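Local atomic coordinates of single-stranded DNA-binding protein WHY3, chloroplastic (Arabidopsis thaliana, PDB entry 4KOQ), a protein that binds single-stranded DNA in chloroplasts and the nucleus, guarding the plastid genome against illegitimate recombination and repressing transcription of the kinesin KP1. Residues K102-K108 against N121-K127; S71-I75 against L155-I159. All coordinates share one frame; numbering follows the deposited sequence.

Contact 1 (K102-K108 against N121-K127); sequences KVRKVLK and NLSVQNK. With PO4 (phosphate ion), chain B.
Gln125 starts with CG beside its own backbone N (chi1 -57°) and runs on extended, while Arg104 sets out anti to its N and bends at chi3 (116°); the two chains therefore lie side by side, pointing the same way off one face of the hairpin. Their amide and guanidinium planes stand 84° apart, the Gln125 amide lying over one face of the guanidinium. What fixes the amide is NE2, whose bond to Ser123 OG (3.0 Å) lies in the amide plane; Ser123 OG is held in turn by Asp132 on the next strand. Val106 CG2 packs against the same Gln125 NE2 at 3.9 Å. Further along this face a water donates to Val106 O (3.0 Å) and to Asn121 OD1 (2.7 Å), joining the strands beside their backbone bonds.

Strands 103-111 and 117-126 form a beta hairpin at the middle of the second four-stranded antiparallel sheet of the Whirly fold. Reciprocal N-H to O bonds pair Arg104 with Gln125, Val106 with Ser123 and Lys108 with Asn121.

Val103, Lys105, Leu107, Leu122 and Val124 occupy the other face. Val124 is wedged between two neighbours of the opposite strand: CG1 meets Val103 CG1 at 4.1 Å, and CG2 lies 4.0 Å from Lys105 CG. Leu107 CD1 swings back over Asn121 O (3.3 Å), and both Leu107 and Leu122 press on Phe68 of strand 59-70. The Lys105 chain stretches past Val124 until NZ gives a hydrogen bond to O1 of a phosphate ion, 3.1 Å away and probably from the crystallisation liquor; Val67 O also takes a bond from NZ, and His91 and Ser69 hold the phosphate as well.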
ATOM      1  N   LYS A 102     -23.835  -0.347  32.056  1.00 37.06           N
ATOM      2  CA  LYS A 102     -23.714  -1.523  32.908  1.00 37.41           C
ATOM      3  C   LYS A 102     -22.512  -2.409  32.542  1.00 44.13           C
ATOM      4  O   LYS A 102     -21.999  -3.143  33.389  1.00 43.24           O
ATOM      5  CB  LYS A 102     -24.988  -2.340  32.861  1.00 48.34           C
ATOM      6  CG  LYS A 102     -26.164  -1.640  33.547  1.00 44.75           C
ATOM      7  CD  LYS A 102     -27.414  -2.464  33.419  1.00 47.80           C
ATOM      8  CE  LYS A 102     -28.648  -1.692  33.902  1.00 47.62           C
ATOM      9  NZ  LYS A 102     -29.858  -2.540  33.769  1.00 55.65           N
ATOM     10  N   VAL A 103     -22.078  -2.328  31.285  1.00 36.82           N
ATOM     11  CA  VAL A 103     -20.957  -3.138  30.798  1.00 38.06           C
ATOM     12  C   VAL A 103     -19.964  -2.254  30.071  1.00 34.27           C
ATOM     13  O   VAL A 103     -20.343  -1.412  29.247  1.00 34.49           O
ATOM     14  CB  VAL A 103     -21.445  -4.253  29.876  1.00 41.01           C
ATOM     15  CG1 VAL A 103     -20.260  -5.059  29.291  1.00 40.73           C
ATOM     16  CG2 VAL A 103     -22.375  -5.171  30.639  1.00 40.51           C
ATOM     17  N   ARG A 104     -18.684  -2.422  30.397  1.00 33.02           N
ATOM     18  CA  ARG A 104     -17.634  -1.676  29.729  1.00 32.00           C
ATOM     19  C   ARG A 104     -16.642  -2.657  29.120  1.00 27.16           C
ATOM     20  O   ARG A 104     -16.221  -3.578  29.785  1.00 27.45           O
ATOM     21  CB  ARG A 104     -16.929  -0.800  30.751  1.00 37.28           C
ATOM     22  CG  ARG A 104     -15.919   0.171  30.201  1.00 39.42           C
ATOM     23  CD  ARG A 104     -15.684   1.334  31.181  1.00 55.34           C
ATOM     24  NE  ARG A 104     -14.320   1.378  31.709  1.00 62.57           N
ATOM     25  CZ  ARG A 104     -13.939   0.938  32.911  1.00 64.41           C
ATOM     26  NH1 ARG A 104     -14.817   0.407  33.756  1.00 72.62           N
ATOM     27  NH2 ARG A 104     -12.668   1.033  33.273  1.00 60.10           N
ATOM     28  N   LYS A 105     -16.263  -2.430  27.872  1.00 27.67           N
ATOM     29  CA  LYS A 105     -15.219  -3.240  27.238  1.00 24.12           C
ATOM     30  C   LYS A 105     -14.072  -2.317  26.965  1.00 19.63           C
ATOM     31  O   LYS A 105     -14.248  -1.259  26.378  1.00 26.45           O
ATOM     32  CB  LYS A 105     -15.695  -3.838  25.936  1.00 25.61           C
ATOM     33  CG  LYS A 105     -16.855  -4.816  26.067  1.00 32.18           C
ATOM     34  CD  LYS A 105     -17.156  -5.442  24.698  1.00 34.61           C
ATOM     35  CE  LYS A 105     -18.128  -6.587  24.800  1.00 40.11           C
ATOM     36  NZ  LYS A 105     -18.340  -7.188  23.485  1.00 32.44           N
ATOM     37  N   VAL A 106     -12.892  -2.741  27.401  1.00 21.56           N
ATOM     38  CA  VAL A 106     -11.710  -1.969  27.244  1.00 20.15           C
ATOM     39  C   VAL A 106     -10.659  -2.798  26.544  1.00 22.53           C
ATOM     40  O   VAL A 106     -10.274  -3.872  27.035  1.00 21.74           O
ATOM     41  CB  VAL A 106     -11.127  -1.562  28.607  1.00 25.81           C
ATOM     42  CG1 VAL A 106      -9.942  -0.630  28.386  1.00 25.04           C
ATOM     43  CG2 VAL A 106     -12.196  -0.874  29.448  1.00 34.48           C
ATOM     44  N   LEU A 107     -10.173  -2.283  25.419  1.00 20.99           N
ATOM     45  CA  LEU A 107      -9.066  -2.936  24.715  1.00 20.79           C
ATOM     46  C   LEU A 107      -7.850  -2.073  24.942  1.00 24.28           C
ATOM     47  O   LEU A 107      -7.891  -0.886  24.696  1.00 21.21           O
ATOM     48  CB  LEU A 107      -9.323  -3.020  23.217  1.00 20.24           C
ATOM     49  CG  LEU A 107      -8.157  -3.623  22.433  1.00 22.77           C
ATOM     50  CD1 LEU A 107      -7.980  -5.090  22.770  1.00 28.57           C
ATOM     51  CD2 LEU A 107      -8.329  -3.460  20.950  1.00 26.99           C
ATOM     52  N   LYS A 108      -6.784  -2.659  25.462  1.00 21.57           N
ATOM     53  CA  LYS A 108      -5.534  -1.940  25.621  1.00 21.85           C
ATOM     54  C   LYS A 108      -4.422  -2.626  24.843  1.00 22.51           C
ATOM     55  O   LYS A 108      -4.325  -3.857  24.828  1.00 19.62           O
ATOM     56  CB  LYS A 108      -5.117  -1.835  27.097  1.00 24.82           C
ATOM     57  CG  LYS A 108      -3.980  -0.893  27.309  1.00 26.65           C
ATOM     58  CD  LYS A 108      -3.672  -0.591  28.763  1.00 31.09           C
ATOM     59  CE  LYS A 108      -2.711   0.577  28.848  1.00 39.12           C
ATOM     60  NZ  LYS A 108      -1.964   0.554  30.127  1.00 35.63           N
ATOM     61  N   ASN A 121      -4.818  -6.587  25.407  1.00 18.85           N
ATOM     62  CA  ASN A 121      -5.657  -7.024  26.518  1.00 21.77           C
ATOM     63  C   ASN A 121      -7.084  -6.606  26.261  1.00 25.32           C
ATOM     64  O   ASN A 121      -7.330  -5.445  26.006  1.00 24.98           O
ATOM     65  CB  ASN A 121      -5.122  -6.381  27.791  1.00 20.84           C
ATOM     66  CG  ASN A 121      -6.031  -6.600  28.992  1.00 29.03           C
ATOM     67  OD1 ASN A 121      -6.317  -5.672  29.731  1.00 34.62           O
ATOM     68  ND2 ASN A 121      -6.507  -7.822  29.160  1.00 28.97           N
ATOM     69  N   LEU A 122      -8.037  -7.532  26.306  1.00 21.16           N
ATOM     70  CA  LEU A 122      -9.438  -7.131  26.324  1.00 20.77           C
ATOM     71  C   LEU A 122     -10.043  -7.446  27.689  1.00 22.13           C
ATOM     72  O   LEU A 122      -9.964  -8.593  28.126  1.00 20.74           O
ATOM     73  CB  LEU A 122     -10.201  -7.864  25.237  1.00 20.22           C
ATOM     74  CG  LEU A 122     -11.707  -7.645  25.170  1.00 23.76           C
ATOM     75  CD1 LEU A 122     -12.120  -6.200  25.001  1.00 20.00           C
ATOM     76  CD2 LEU A 122     -12.309  -8.499  24.053  1.00 26.54           C
ATOM     77  N   SER A 123     -10.641  -6.439  28.330  1.00 22.24           N
ATOM     78  CA  SER A 123     -11.255  -6.627  29.645  1.00 20.90           C
ATOM     79  C   SER A 123     -12.698  -6.249  29.460  1.00 21.74           C
ATOM     80  O   SER A 123     -12.985  -5.184  28.953  1.00 22.40           O
ATOM     81  CB  SER A 123     -10.533  -5.767  30.709  1.00 24.93           C
ATOM     82  OG  SER A 123     -11.272  -5.641  31.931  1.00 33.39           O
ATOM     83  N   VAL A 124     -13.601  -7.147  29.838  1.00 24.88           N
ATOM     84  CA  VAL A 124     -15.022  -6.895  29.718  1.00 24.33           C
ATOM     85  C   VAL A 124     -15.577  -6.905  31.156  1.00 25.36           C
ATOM     86  O   VAL A 124     -15.491  -7.913  31.815  1.00 23.90           O
ATOM     87  CB  VAL A 124     -15.703  -7.988  28.902  1.00 26.89           C
ATOM     88  CG1 VAL A 124     -17.187  -7.712  28.807  1.00 32.86           C
ATOM     89  CG2 VAL A 124     -15.086  -8.103  27.462  1.00 26.58           C
ATOM     90  N   GLN A 125     -16.129  -5.783  31.594  1.00 28.48           N
ATOM     91  CA  GLN A 125     -16.361  -5.550  33.005  1.00 34.90           C
ATOM     92  C   GLN A 125     -17.845  -5.367  33.211  1.00 32.16           C
ATOM     93  O   GLN A 125     -18.455  -4.500  32.590  1.00 33.07           O
ATOM     94  CB  GLN A 125     -15.606  -4.306  33.459  1.00 35.32           C
ATOM     95  CG  GLN A 125     -14.097  -4.358  33.191  1.00 37.32           C
ATOM     96  CD  GLN A 125     -13.449  -2.986  33.251  1.00 50.85           C
ATOM     97  OE1 GLN A 125     -14.065  -2.019  33.696  1.00 56.87           O
ATOM     98  NE2 GLN A 125     -12.209  -2.894  32.793  1.00 44.63           N
ATOM     99  N   ASN A 126     -18.422  -6.213  34.052  1.00 41.87           N
ATOM    100  CA  ASN A 126     -19.804  -6.057  34.476  1.00 49.79           C
ATOM    101  C   ASN A 126     -19.805  -5.733  35.953  1.00 56.97           C
ATOM    102  O   ASN A 126     -19.662  -6.637  36.775  1.00 52.30           O
ATOM    103  CB  ASN A 126     -20.581  -7.344  34.237  1.00 55.05           C
ATOM    104  CG  ASN A 126     -22.056  -7.207  34.571  1.00 63.98           C
ATOM    105  OD1 ASN A 126     -22.440  -6.455  35.471  1.00 65.51           O
ATOM    106  ND2 ASN A 126     -22.890  -7.924  33.839  1.00 65.11           N
ATOM    107  N   LYS A 127     -19.956  -4.451  36.282  1.00 65.88           N
ATOM    108  CA  LYS A 127     -19.805  -3.973  37.662  1.00 75.44           C
ATOM    109  C   LYS A 127     -20.911  -4.471  38.592  1.00 75.16           C
ATOM    110  O   LYS A 127     -20.631  -4.904  39.716  1.00 68.53           O
ATOM    111  CB  LYS A 127     -19.750  -2.443  37.711  1.00 73.37           C
ATOM    112  CG  LYS A 127     -21.072  -1.767  37.407  1.00 79.31           C
ATOM    113  CD  LYS A 127     -20.904  -0.271  37.212  1.00 76.92           C
ATOM    114  CE  LYS A 127     -20.654   0.062  35.757  1.00 70.51           C
ATOM    115  NZ  LYS A 127     -19.469  -0.649  35.186  1.00 73.86           N
TER
HETATM  116  P   PO4 B 301     -17.941  -3.964  20.853  0.60 45.32           P
HETATM  117  O1  PO4 B 301     -17.593  -5.408  21.068  0.60 45.46           O
HETATM  118  O2  PO4 B 301     -18.758  -3.441  22.010  0.60 45.11           O
HETATM  119  O3  PO4 B 301     -16.735  -3.097  20.737  0.60 21.01           O
HETATM  120  O4  PO4 B 301     -18.706  -3.847  19.550  0.60 51.17           O
HETATM  121  O   HOH W   1      -7.994  -3.664  29.021  1.00 30.96           O

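Contact 2 (S71-I75 against L155-I159); sequences SVTEI and LPHLI
Val72 puts both of its methyl groups to work against the last turn of helix 141-158 and the residue after it. With chi1 at 163°, Val72 CG1 is roughly anti to the backbone N and lies 3.8 Å from Leu155 CD2, whereas Val72 CG2 reaches Leu158 CB, also at 3.8 Å. Ile159, directly after Leu158, brings its CG2 to within 4.0 Å of Val72 CG1, the side chains crossing at about a right angle. To offer that methyl, Ile159 holds CG1 between its backbone N and carbonyl carbon (chi1 66°).

One turn on, Ile75 is shared by the same two leucines, a different branch for each. The Ile75 and Leu155 side chains slide past each other in opposite directions, Ile75 CG2 lying 3.8 Å from Leu155 CG; the longer arm crosses Leu158 and ends with Ile75 CD1 3.6 Å from Leu158 CD1. Leu155, its chi1 drawn out to -88°, lays CD2 against Val72 O as well, 3.7 Å away. An alanine in place of Val72 would take away both methyl groups and is likely to leave Leu155 CD2, Leu158 CB and Ile159 CG2 facing a gap at the seam.

The polar side of segment 71-75 is turned elsewhere. Ser71 OG accepts from Glu74 N (3.1 Å) and Ser71 N gives to Glu74 OE1 (3.0 Å), a capping box with Ser71 as N-cap of helix 72-79; Glu74 OE2 is bonded to His91.

Val146, Ser149 and Ala150 of a second subunit pack on this cluster, and Phe164 of a third meets Leu158. The first turn of one helix thus meets the end of another in a buried seam of apolar side chains, consistent with the helical core around which Whirly tetramers assemble.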
ATOM      1  N   SER A  71     -12.996   0.136  15.255  1.00 22.20           N
ATOM      2  CA  SER A  71     -13.409   1.094  14.245  1.00 22.60           C
ATOM      3  C   SER A  71     -12.238   1.526  13.371  1.00 17.87           C
ATOM      4  O   SER A  71     -11.048   1.342  13.704  1.00 19.13           O
ATOM      5  CB  SER A  71     -14.000   2.333  14.905  1.00 25.12           C
ATOM      6  OG  SER A  71     -12.942   3.087  15.472  1.00 22.37           O
ATOM      7  N   VAL A  72     -12.580   2.163  12.259  1.00 17.98           N
ATOM      8  CA  VAL A  72     -11.576   2.782  11.402  1.00 17.21           C
ATOM      9  C   VAL A  72     -10.610   3.684  12.166  1.00 15.77           C
ATOM     10  O   VAL A  72      -9.398   3.617  11.954  1.00 18.50           O
ATOM     11  CB  VAL A  72     -12.312   3.536  10.278  1.00 22.89           C
ATOM     12  CG1 VAL A  72     -11.438   4.522   9.604  1.00 20.73           C
ATOM     13  CG2 VAL A  72     -12.904   2.524   9.294  1.00 18.35           C
ATOM     14  N   THR A  73     -11.123   4.561  13.032  1.00 18.19           N
ATOM     15  CA  THR A  73     -10.240   5.481  13.773  1.00 15.17           C
ATOM     16  C   THR A  73      -9.327   4.712  14.708  1.00 17.64           C
ATOM     17  O   THR A  73      -8.166   5.015  14.821  1.00 19.80           O
ATOM     18  CB  THR A  73     -11.057   6.519  14.581  1.00 19.93           C
ATOM     19  OG1 THR A  73     -11.841   7.292  13.668  1.00 23.05           O
ATOM     20  CG2 THR A  73     -10.149   7.456  15.365  1.00 22.47           C
ATOM     21  N   GLU A  74      -9.865   3.687  15.347  1.00 18.21           N
ATOM     22  CA  GLU A  74      -9.053   2.833  16.226  1.00 17.78           C
ATOM     23  C   GLU A  74      -7.958   2.067  15.503  1.00 19.84           C
ATOM     24  O   GLU A  74      -6.841   1.968  15.992  1.00 18.49           O
ATOM     25  CB  GLU A  74      -9.968   1.899  17.025  1.00 20.66           C
ATOM     26  CG  GLU A  74     -10.757   2.635  18.071  1.00 20.95           C
ATOM     27  CD  GLU A  74     -11.980   1.888  18.628  1.00 25.48           C
ATOM     28  OE1 GLU A  74     -12.376   0.820  18.110  1.00 24.99           O
ATOM     29  OE2 GLU A  74     -12.601   2.411  19.599  1.00 28.37           O
ATOM     30  N   ILE A  75      -8.267   1.575  14.301  1.00 17.89           N
ATOM     31  CA  ILE A  75      -7.267   1.029  13.426  1.00 17.07           C
ATOM     32  C   ILE A  75      -6.225   2.080  13.150  1.00 20.87           C
ATOM     33  O   ILE A  75      -5.037   1.809  13.169  1.00 18.30           O
ATOM     34  CB  ILE A  75      -7.883   0.511  12.114  1.00 18.21           C
ATOM     35  CG1 ILE A  75      -8.827  -0.640  12.419  1.00 19.85           C
ATOM     36  CG2 ILE A  75      -6.747   0.137  11.166  1.00 20.95           C
ATOM     37  CD1 ILE A  75      -9.927  -0.890  11.388  1.00 21.52           C
ATOM     38  N   LEU A 155      -8.114  -0.470   5.394  1.00 17.56           N
ATOM     39  CA  LEU A 155      -8.737   0.798   5.717  1.00 18.12           C
ATOM     40  C   LEU A 155      -9.523   1.447   4.553  1.00 22.72           C
ATOM     41  O   LEU A 155     -10.658   1.866   4.745  1.00 20.73           O
ATOM     42  CB  LEU A 155      -7.711   1.766   6.300  1.00 19.22           C
ATOM     43  CG  LEU A 155      -7.456   1.752   7.811  1.00 28.36           C
ATOM     44  CD1 LEU A 155      -6.216   2.569   8.148  1.00 22.75           C
ATOM     45  CD2 LEU A 155      -8.602   2.276   8.603  1.00 24.46           C
ATOM     46  N   PRO A 156      -8.925   1.522   3.349  1.00 22.49           N
ATOM     47  CA  PRO A 156      -9.669   2.088   2.193  1.00 22.23           C
ATOM     48  C   PRO A 156     -10.932   1.336   1.816  1.00 22.21           C
ATOM     49  O   PRO A 156     -11.903   1.961   1.371  1.00 23.61           O
ATOM     50  CB  PRO A 156      -8.646   2.087   1.057  1.00 26.76           C
ATOM     51  CG  PRO A 156      -7.443   1.472   1.582  1.00 21.44           C
ATOM     52  CD  PRO A 156      -7.510   1.281   3.035  1.00 19.70           C
ATOM     53  N   HIS A 157     -10.966   0.034   2.064  1.00 17.24           N
ATOM     54  CA  HIS A 157     -12.172  -0.750   1.866  1.00 16.45           C
ATOM     55  C   HIS A 157     -13.200  -0.477   2.908  1.00 22.51           C
ATOM     56  O   HIS A 157     -14.386  -0.394   2.591  1.00 22.16           O
ATOM     57  CB  HIS A 157     -11.805  -2.238   1.871  1.00 26.14           C
ATOM     58  CG  HIS A 157     -10.838  -2.588   0.794  1.00 30.48           C
ATOM     59  ND1 HIS A 157     -11.244  -2.986  -0.462  1.00 43.99           N
ATOM     60  CD2 HIS A 157      -9.483  -2.564   0.767  1.00 23.88           C
ATOM     61  CE1 HIS A 157     -10.177  -3.189  -1.219  1.00 42.35           C
ATOM     62  NE2 HIS A 157      -9.098  -2.925  -0.503  1.00 32.37           N
ATOM     63  N   LEU A 158     -12.773  -0.303   4.165  1.00 18.36           N
ATOM     64  CA  LEU A 158     -13.724  -0.075   5.230  1.00 16.03           C
ATOM     65  C   LEU A 158     -14.449   1.259   5.105  1.00 20.31           C
ATOM     66  O   LEU A 158     -15.597   1.387   5.604  1.00 21.94           O
ATOM     67  CB  LEU A 158     -13.115  -0.187   6.628  1.00 17.90           C
ATOM     68  CG  LEU A 158     -12.396  -1.497   6.947  1.00 17.04           C
ATOM     69  CD1 LEU A 158     -11.851  -1.484   8.366  1.00 16.79           C
ATOM     70  CD2 LEU A 158     -13.217  -2.725   6.718  1.00 17.07           C
ATOM     71  N   ILE A 159     -13.792   2.233   4.489  1.00 19.58           N
ATOM     72  CA  ILE A 159     -14.401   3.546   4.291  1.00 18.46           C
ATOM     73  C   ILE A 159     -15.093   3.677   2.919  1.00 24.84           C
ATOM     74  O   ILE A 159     -15.591   4.745   2.568  1.00 21.69           O
ATOM     75  CB  ILE A 159     -13.413   4.684   4.491  1.00 19.61           C
ATOM     76  CG1 ILE A 159     -12.331   4.674   3.429  1.00 20.90           C
ATOM     77  CG2 ILE A 159     -12.784   4.586   5.884  1.00 24.25           C
ATOM     78  CD1 ILE A 159     -11.391   5.912   3.464  1.00 23.14           C
TER

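How the contacts relate
From the N terminus, the chain runs through the first sheet, strands 9-16 to 59-70, and turns into helix 72-79, which begins contact 2. It then enters the second sheet, where contact 1 closes a hairpin, with 12 residues between its segments, mostly strand. After strand 131-140, helix 141-158 brings 155-159 back to 71-75, closing a loop of 79 residues that holds all of contact 1. The pair are therefore nested and never cross. Contact 1 joins the two middle strands of the second sheet; contact 2 ties the helix following the first sheet to the end of the helix following the second. Their centres are 22 Å apart, and strand 87-91 links their surroundings through His91.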